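PDB 4RNL: possible galactose mutarotase from Streptomyces platensis subsp. rosaceus, which probably interconverts the alpha and beta anomers of galactose or a related aldose. Local coordinates for residues Ala3-Thr15 / Arg21-Gly33. Numbering follows the deposited sequence. Where two conformers were deposited one is given.
Sequences AMRTQVSREPFGT and RVDRWTLESGPAG
Gln7 and Glu28 open an antiparallel beta hairpin whose strands, 7-15 and 21-28, form the edge of a five-stranded sheet in this galactose mutarotase-like fold; 7-15 is the outermost strand and 21-28 pairs next with 35-39. Backbone bonds set the register: Gln7, Ser9 and Glu11 each exchange two N-H...O bonds with Glu28, Thr26 and Arg24, the straightest running from Gln7 N to Glu28 O (2.7 Å). The pairing then slips by one residue at a classic bulge, where Phe13 N reaches Val22 O at 2.8 Å and Gly14 N makes a weak bond to the same oxygen.

Apolar contacts gather around Trp25. Arg10 CB sits over the centre of its six-membered ring, 3.7 Å from the centroid and 8° off the normal, a CH-pi contact, while Val8 CG1 meets the ring edge in plane at CE3 (3.7 Å). Ala126 and Glu128 of strand 125-129 also touch the indole. Replacing Trp25 by an alanine would probably leave the Arg10 methylenes without their aromatic support and open a gap beside Val8.

Charged groups flank this packing. Asp23 OD2 lies 3.9 Å from Arg10 NE, a long salt bridge held by charge only, with no N-H aimed at the oxygen. On the face that carries Ser9, Glu11 and Thr26, Arg24 has CG anti to the backbone N (chi1 -179°) and its chain bent at chi3, which lays one guanidinium face under Phe13 CE1, offset toward the rim; Gln46 OE1 accepts from NH1. The two planes are 32° apart, with Phe13 CE1 3.7 Å from Arg24 NH1.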
ATOM      1  N   ALA A   3       9.424 -24.597   8.190  1.00 39.71           N
ATOM      2  CA  ALA A   3       9.512 -23.184   8.535  1.00 38.32           C
ATOM      3  C   ALA A   3      10.198 -22.988   9.885  1.00 37.56           C
ATOM      4  O   ALA A   3      10.131 -23.848  10.768  1.00 36.92           O
ATOM      5  CB  ALA A   3       8.126 -22.548   8.541  1.00 39.77           C
HETATM    6  N   MSE A   4      10.864 -21.850  10.040  1.00 31.70           N
HETATM    7  CA  MSE A   4      11.457 -21.493  11.316  1.00 30.22           C
HETATM    8  C   MSE A   4      10.577 -20.450  12.002  1.00 26.11           C
HETATM    9  O   MSE A   4       9.804 -19.753  11.344  1.00 33.86           O
HETATM   10  CB  MSE A   4      12.884 -20.987  11.106  1.00 38.37           C
HETATM   11  CG  MSE A   4      13.836 -22.080  10.619  1.00 43.43           C
HETATM   12 SE   MSE A   4      15.435 -21.361   9.772  0.57 82.99          SE
HETATM   13  CE  MSE A   4      15.952 -20.085  11.133  1.00 39.47           C
ATOM     14  N   ARG A   5      10.679 -20.366  13.324  1.00 23.14           N
ATOM     15  CA  ARG A   5       9.868 -19.433  14.102  1.00 22.25           C
ATOM     16  C   ARG A   5      10.224 -17.993  13.737  1.00 26.05           C
ATOM     17  O   ARG A   5      11.394 -17.666  13.560  1.00 23.41           O
ATOM     18  CB  ARG A   5      10.087 -19.670  15.601  1.00 25.47           C
ATOM     19  CG  ARG A   5       9.213 -18.807  16.496  1.00 30.62           C
ATOM     20  CD  ARG A   5       9.432 -19.072  17.984  1.00 35.62           C
ATOM     21  NE  ARG A   5       8.778 -18.030  18.778  1.00 35.28           N
ATOM     22  CZ  ARG A   5       8.909 -17.871  20.091  1.00 33.06           C
ATOM     23  NH1 ARG A   5       9.671 -18.695  20.798  1.00 34.70           N
ATOM     24  NH2 ARG A   5       8.268 -16.879  20.701  1.00 34.28           N
ATOM     25  N   THR A   6       9.224 -17.128  13.627  1.00 17.05           N
ATOM     26  CA  THR A   6       9.510 -15.734  13.302  1.00 15.60           C
ATOM     27  C   THR A   6      10.178 -15.016  14.472  1.00 15.81           C
ATOM     28  O   THR A   6       9.685 -15.062  15.603  1.00 17.88           O
ATOM     29  CB  THR A   6       8.250 -14.988  12.855  1.00 19.73           C
ATOM     30  OG1 THR A   6       7.783 -15.566  11.627  1.00 18.38           O
ATOM     31  CG2 THR A   6       8.557 -13.509  12.627  1.00 16.73           C
ATOM     32  N   GLN A   7      11.322 -14.389  14.207  1.00 15.33           N
ATOM     33  CA  GLN A   7      12.039 -13.619  15.225  0.56 16.21           C
ATOM     34  C   GLN A   7      11.646 -12.158  15.103  1.00 17.17           C
ATOM     35  O   GLN A   7      11.687 -11.593  14.009  1.00 20.21           O
ATOM     36  CB  GLN A   7      13.553 -13.733  15.045  0.56 17.46           C
ATOM     37  CG  GLN A   7      14.111 -15.133  15.212  0.56 24.11           C
ATOM     38  CD  GLN A   7      15.559 -15.237  14.745  0.56 31.46           C
ATOM     39  OE1 GLN A   7      16.308 -14.259  14.776  0.56 33.55           O
ATOM     40  NE2 GLN A   7      15.952 -16.427  14.301  0.56 32.80           N
ATOM     41  N   VAL A   8      11.258 -11.547  16.221  1.00 15.10           N
ATOM     42  CA  VAL A   8      10.829 -10.147  16.210  1.00 15.04           C
ATOM     43  C   VAL A   8      11.740  -9.327  17.124  1.00 18.67           C
ATOM     44  O   VAL A   8      11.998  -9.720  18.262  1.00 20.54           O
ATOM     45  CB  VAL A   8       9.362 -10.010  16.677  1.00 17.70           C
ATOM     46  CG1 VAL A   8       8.901  -8.557  16.557  1.00 18.79           C
ATOM     47  CG2 VAL A   8       8.454 -10.924  15.858  1.00 18.43           C
ATOM     48  N   SER A   9      12.248  -8.210  16.610  1.00 14.15           N
ATOM     49  CA  SER A   9      13.098  -7.344  17.412  0.75 21.67           C
ATOM     50  C   SER A   9      12.869  -5.882  17.051  1.00 18.17           C
ATOM     51  O   SER A   9      12.348  -5.556  15.993  1.00 18.83           O
ATOM     52  CB  SER A   9      14.570  -7.716  17.249  0.75 23.01           C
ATOM     53  OG  SER A   9      14.986  -7.496  15.919  0.75 22.43           O
ATOM     54  N   ARG A  10      13.215  -4.999  17.978  1.00 17.26           N
ATOM     55  CA  ARG A  10      12.972  -3.568  17.811  1.00 16.58           C
ATOM     56  C   ARG A  10      14.206  -2.782  18.218  1.00 18.85           C
ATOM     57  O   ARG A  10      14.858  -3.104  19.227  1.00 20.18           O
ATOM     58  CB  ARG A  10      11.785  -3.136  18.679  1.00 22.03           C
ATOM     59  CG  ARG A  10      11.549  -1.635  18.723  1.00 27.00           C
ATOM     60  CD  ARG A  10      10.724  -1.240  19.940  1.00 33.57           C
ATOM     61  NE  ARG A  10      11.459  -1.399  21.191  1.00 41.64           N
ATOM     62  CZ  ARG A  10      10.888  -1.396  22.392  1.00 55.08           C
ATOM     63  NH1 ARG A  10      11.629  -1.547  23.481  1.00 64.02           N
ATOM     64  NH2 ARG A  10       9.574  -1.248  22.500  1.00 59.12           N
ATOM     65  N   GLU A  11      14.554  -1.768  17.427  1.00 15.17           N
ATOM     66  CA  GLU A  11      15.657  -0.869  17.774  0.62 18.55           C
ATOM     67  C   GLU A  11      15.292   0.557  17.374  1.00 17.31           C
ATOM     68  O   GLU A  11      14.455   0.758  16.501  1.00 17.96           O
ATOM     69  CB  GLU A  11      16.964  -1.294  17.089  0.62 25.81           C
ATOM     70  CG  GLU A  11      17.459  -2.710  17.424  0.62 28.90           C
ATOM     71  CD  GLU A  11      17.865  -2.898  18.885  0.62 33.29           C
ATOM     72  OE1 GLU A  11      17.993  -1.893  19.618  0.62 38.07           O
ATOM     73  OE2 GLU A  11      18.054  -4.063  19.301  0.62 28.90           O
ATOM     74  N   PRO A  12      15.908   1.557  18.029  1.00 18.71           N
ATOM     75  CA  PRO A  12      15.639   2.937  17.605  1.00 19.73           C
ATOM     76  C   PRO A  12      16.072   3.124  16.152  1.00 19.80           C
ATOM     77  O   PRO A  12      17.068   2.512  15.743  1.00 19.90           O
ATOM     78  CB  PRO A  12      16.539   3.766  18.525  1.00 21.18           C
ATOM     79  CG  PRO A  12      16.713   2.917  19.750  1.00 25.21           C
ATOM     80  CD  PRO A  12      16.739   1.495  19.247  1.00 21.66           C
ATOM     81  N   PHE A  13      15.344   3.942  15.396  1.00 18.08           N
ATOM     82  CA  PHE A  13      15.665   4.189  13.988  1.00 19.28           C
ATOM     83  C   PHE A  13      15.970   5.664  13.728  1.00 22.44           C
ATOM     84  O   PHE A  13      16.401   6.030  12.633  1.00 28.32           O
ATOM     85  CB  PHE A  13      14.523   3.716  13.078  1.00 17.86           C
ATOM     86  CG  PHE A  13      14.879   3.710  11.610  1.00 21.80           C
ATOM     87  CD1 PHE A  13      15.945   2.946  11.146  1.00 21.80           C
ATOM     88  CD2 PHE A  13      14.144   4.457  10.695  1.00 23.61           C
ATOM     89  CE1 PHE A  13      16.283   2.931   9.790  1.00 25.37           C
ATOM     90  CE2 PHE A  13      14.468   4.448   9.336  1.00 18.10           C
ATOM     91  CZ  PHE A  13      15.541   3.685   8.882  1.00 20.37           C
ATOM     92  N   GLY A  14      15.759   6.499  14.745  1.00 23.58           N
ATOM     93  CA  GLY A  14      16.158   7.898  14.692  1.00 26.77           C
ATOM     94  C   GLY A  14      15.064   8.808  15.216  1.00 22.96           C
ATOM     95  O   GLY A  14      14.113   8.339  15.833  1.00 18.83           O
ATOM     96  N   THR A  15      15.191  10.108  14.970  1.00 19.35           N
ATOM     97  CA  THR A  15      14.157  11.058  15.380  1.00 18.16           C
ATOM     98  C   THR A  15      13.730  11.922  14.203  1.00 17.67           C
ATOM     99  O   THR A  15      14.555  12.309  13.373  1.00 23.26           O
ATOM    100  CB  THR A  15      14.663  12.006  16.482  1.00 28.10           C
ATOM    101  OG1 THR A  15      15.791  12.737  15.988  1.00 36.87           O
ATOM    102  CG2 THR A  15      15.080  11.231  17.715  1.00 27.00           C
ATOM    103  N   ARG A  21      10.615  10.274  18.462  1.00 17.99           N
ATOM    104  CA  ARG A  21      11.402   9.063  18.251  1.00 16.59           C
ATOM    105  C   ARG A  21      10.683   8.049  17.362  1.00 14.90           C
ATOM    106  O   ARG A  21       9.474   7.860  17.465  1.00 17.69           O
ATOM    107  CB  ARG A  21      11.780   8.436  19.592  1.00 24.62           C
ATOM    108  CG  ARG A  21      12.827   9.240  20.343  1.00 34.13           C
ATOM    109  CD  ARG A  21      13.341   8.484  21.554  1.00 47.76           C
ATOM    110  NE  ARG A  21      12.467   8.640  22.713  1.00 62.17           N
ATOM    111  CZ  ARG A  21      12.693   8.079  23.896  1.00 74.08           C
ATOM    112  NH1 ARG A  21      13.767   7.317  24.073  1.00 78.49           N
ATOM    113  NH2 ARG A  21      11.850   8.277  24.902  1.00 75.52           N
ATOM    114  N   VAL A  22      11.445   7.409  16.487  1.00 16.13           N
ATOM    115  CA  VAL A  22      10.921   6.401  15.577  1.00 12.83           C
ATOM    116  C   VAL A  22      11.687   5.101  15.814  1.00 16.22           C
ATOM    117  O   VAL A  22      12.904   5.121  15.969  1.00 14.37           O
ATOM    118  CB  VAL A  22      11.102   6.851  14.104  1.00 16.26           C
ATOM    119  CG1 VAL A  22      10.676   5.742  13.132  1.00 16.47           C
ATOM    120  CG2 VAL A  22      10.325   8.142  13.846  1.00 15.79           C
ATOM    121  N   ASP A  23      10.965   3.984  15.876  1.00 17.45           N
ATOM    122  CA  ASP A  23      11.580   2.669  16.044  1.00 16.24           C
ATOM    123  C   ASP A  23      11.485   1.861  14.756  1.00 14.45           C
ATOM    124  O   ASP A  23      10.582   2.076  13.947  1.00 14.31           O
ATOM    125  CB  ASP A  23      10.873   1.883  17.154  1.00 12.80           C
ATOM    126  CG  ASP A  23      11.294   2.304  18.540  1.00 22.19           C
ATOM    127  OD1 ASP A  23      12.360   2.943  18.695  1.00 21.05           O
ATOM    128  OD2 ASP A  23      10.554   1.969  19.493  1.00 28.15           O
ATOM    129  N   ARG A  24      12.423   0.934  14.568  1.00 13.53           N
ATOM    130  CA  ARG A  24      12.353  -0.017  13.454  1.00 11.18           C
ATOM    131  C   ARG A  24      12.159  -1.432  13.991  1.00 13.71           C
ATOM    132  O   ARG A  24      12.935  -1.899  14.823  1.00 15.51           O
ATOM    133  CB  ARG A  24      13.606   0.049  12.569  1.00 14.15           C
ATOM    134  CG  ARG A  24      13.548  -0.919  11.378  1.00 12.21           C
ATOM    135  CD  ARG A  24      14.604  -0.626  10.328  1.00 16.24           C
ATOM    136  NE  ARG A  24      15.962  -0.857  10.822  1.00 18.99           N
ATOM    137  CZ  ARG A  24      17.051  -0.825  10.060  1.00 23.66           C
ATOM    138  NH1 ARG A  24      16.944  -0.563   8.765  1.00 18.14           N
ATOM    139  NH2 ARG A  24      18.251  -1.052  10.590  1.00 25.32           N
ATOM    140  N   TRP A  25      11.113  -2.106  13.530  1.00 12.70           N
ATOM    141  CA  TRP A  25      10.841  -3.476  13.953  1.00 12.16           C
ATOM    142  C   TRP A  25      11.291  -4.429  12.863  1.00 15.45           C
ATOM    143  O   TRP A  25      10.988  -4.222  11.683  1.00 16.61           O
ATOM    144  CB  TRP A  25       9.345  -3.648  14.215  1.00 11.44           C
ATOM    145  CG  TRP A  25       8.890  -2.947  15.467  1.00 13.92           C
ATOM    146  CD1 TRP A  25       8.682  -1.602  15.633  1.00 13.01           C
ATOM    147  CD2 TRP A  25       8.588  -3.558  16.729  1.00 12.90           C
ATOM    148  NE1 TRP A  25       8.261  -1.347  16.925  1.00 14.59           N
ATOM    149  CE2 TRP A  25       8.203  -2.527  17.614  1.00 13.05           C
ATOM    150  CE3 TRP A  25       8.616  -4.877  17.196  1.00 12.98           C
ATOM    151  CZ2 TRP A  25       7.847  -2.779  18.944  1.00 15.82           C
ATOM    152  CZ3 TRP A  25       8.255  -5.124  18.512  1.00 14.71           C
ATOM    153  CH2 TRP A  25       7.877  -4.079  19.371  1.00 21.59           C
ATOM    154  N   THR A  26      12.024  -5.469  13.253  1.00 11.80           N
ATOM    155  CA  THR A  26      12.528  -6.441  12.290  1.00 12.36           C
ATOM    156  C   THR A  26      11.835  -7.774  12.493  1.00 16.32           C
ATOM    157  O   THR A  26      11.833  -8.322  13.599  1.00 17.65           O
ATOM    158  CB  THR A  26      14.043  -6.648  12.423  1.00 17.10           C
ATOM    159  OG1 THR A  26      14.717  -5.419  12.147  1.00 15.02           O
ATOM    160  CG2 THR A  26      14.524  -7.694  11.427  1.00 18.13           C
ATOM    161  N   LEU A  27      11.221  -8.274  11.424  1.00 12.24           N
ATOM    162  CA  LEU A  27      10.580  -9.585  11.433  1.00 12.86           C
ATOM    163  C   LEU A  27      11.443 -10.495  10.575  1.00 16.65           C
ATOM    164  O   LEU A  27      11.707 -10.184   9.410  1.00 13.78           O
ATOM    165  CB  LEU A  27       9.167  -9.493  10.835  1.00 16.40           C
ATOM    166  CG  LEU A  27       8.016  -8.933  11.683  1.00 22.29           C
ATOM    167  CD1 LEU A  27       8.350  -7.611  12.352  1.00 21.10           C
ATOM    168  CD2 LEU A  27       6.769  -8.764  10.839  1.00 16.02           C
ATOM    169  N   GLU A  28      11.900 -11.609  11.142  1.00 17.45           N
ATOM    170  CA  GLU A  28      12.834 -12.489  10.446  1.00 13.40           C
ATOM    171  C   GLU A  28      12.371 -13.941  10.524  1.00 19.19           C
ATOM    172  O   GLU A  28      12.203 -14.472  11.621  1.00 16.96           O
ATOM    173  CB  GLU A  28      14.227 -12.369  11.076  1.00 17.38           C
ATOM    174  CG  GLU A  28      15.195 -13.464  10.664  1.00 22.93           C
ATOM    175  CD  GLU A  28      15.719 -13.273   9.260  1.00 28.72           C
ATOM    176  OE1 GLU A  28      16.572 -12.383   9.062  1.00 30.06           O
ATOM    177  OE2 GLU A  28      15.282 -14.013   8.354  1.00 32.79           O
ATOM    178  N   SER A  29      12.175 -14.587   9.373  1.00 14.58           N
ATOM    179  CA  SER A  29      11.774 -15.995   9.360  1.00 16.21           C
ATOM    180  C   SER A  29      12.818 -16.930   8.754  1.00 19.12           C
ATOM    181  O   SER A  29      12.506 -18.068   8.403  1.00 17.51           O
ATOM    182  CB  SER A  29      10.401 -16.195   8.696  1.00 15.51           C
ATOM    183  OG  SER A  29      10.367 -15.717   7.354  1.00 15.64           O
ATOM    184  N   GLY A  30      14.053 -16.452   8.635  1.00 19.55           N
ATOM    185  CA  GLY A  30      15.163 -17.314   8.244  1.00 24.60           C
ATOM    186  C   GLY A  30      15.531 -17.219   6.774  1.00 24.43           C
ATOM    187  O   GLY A  30      14.844 -16.548   6.001  1.00 22.66           O
ATOM    188  N   PRO A  31      16.613 -17.901   6.373  1.00 28.14           N
ATOM    189  CA  PRO A  31      17.096 -17.787   4.990  1.00 29.54           C
ATOM    190  C   PRO A  31      16.083 -18.260   3.941  1.00 34.54           C
ATOM    191  O   PRO A  31      16.054 -17.712   2.839  1.00 38.24           O
ATOM    192  CB  PRO A  31      18.368 -18.652   4.976  1.00 34.75           C
ATOM    193  CG  PRO A  31      18.315 -19.475   6.231  1.00 35.58           C
ATOM    194  CD  PRO A  31      17.533 -18.673   7.224  1.00 27.03           C
ATOM    195  N   ALA A  32      15.253 -19.239   4.281  1.00 31.01           N
ATOM    196  CA  ALA A  32      14.244 -19.721   3.341  1.00 31.02           C
ATOM    197  C   ALA A  32      12.973 -18.885   3.422  1.00 30.29           C
ATOM    198  O   ALA A  32      12.036 -19.083   2.646  1.00 28.52           O
ATOM    199  CB  ALA A  32      13.934 -21.190   3.595  1.00 31.64           C
ATOM    200  N   GLY A  33      12.943 -17.957   4.375  1.00 24.22           N
ATOM    201  CA  GLY A  33      11.795 -17.092   4.563  1.00 22.15           C
ATOM    202  C   GLY A  33      12.093 -15.659   4.174  1.00 18.27           C
ATOM    203  O   GLY A  33      12.742 -15.401   3.160  1.00 26.14           O
TER
HETATM  204  O   HOH W   1      10.387 -19.787   8.090  1.00 35.58           O
HETATM  205  O   HOH W   2      14.397  -9.906  14.454  1.00 20.49           O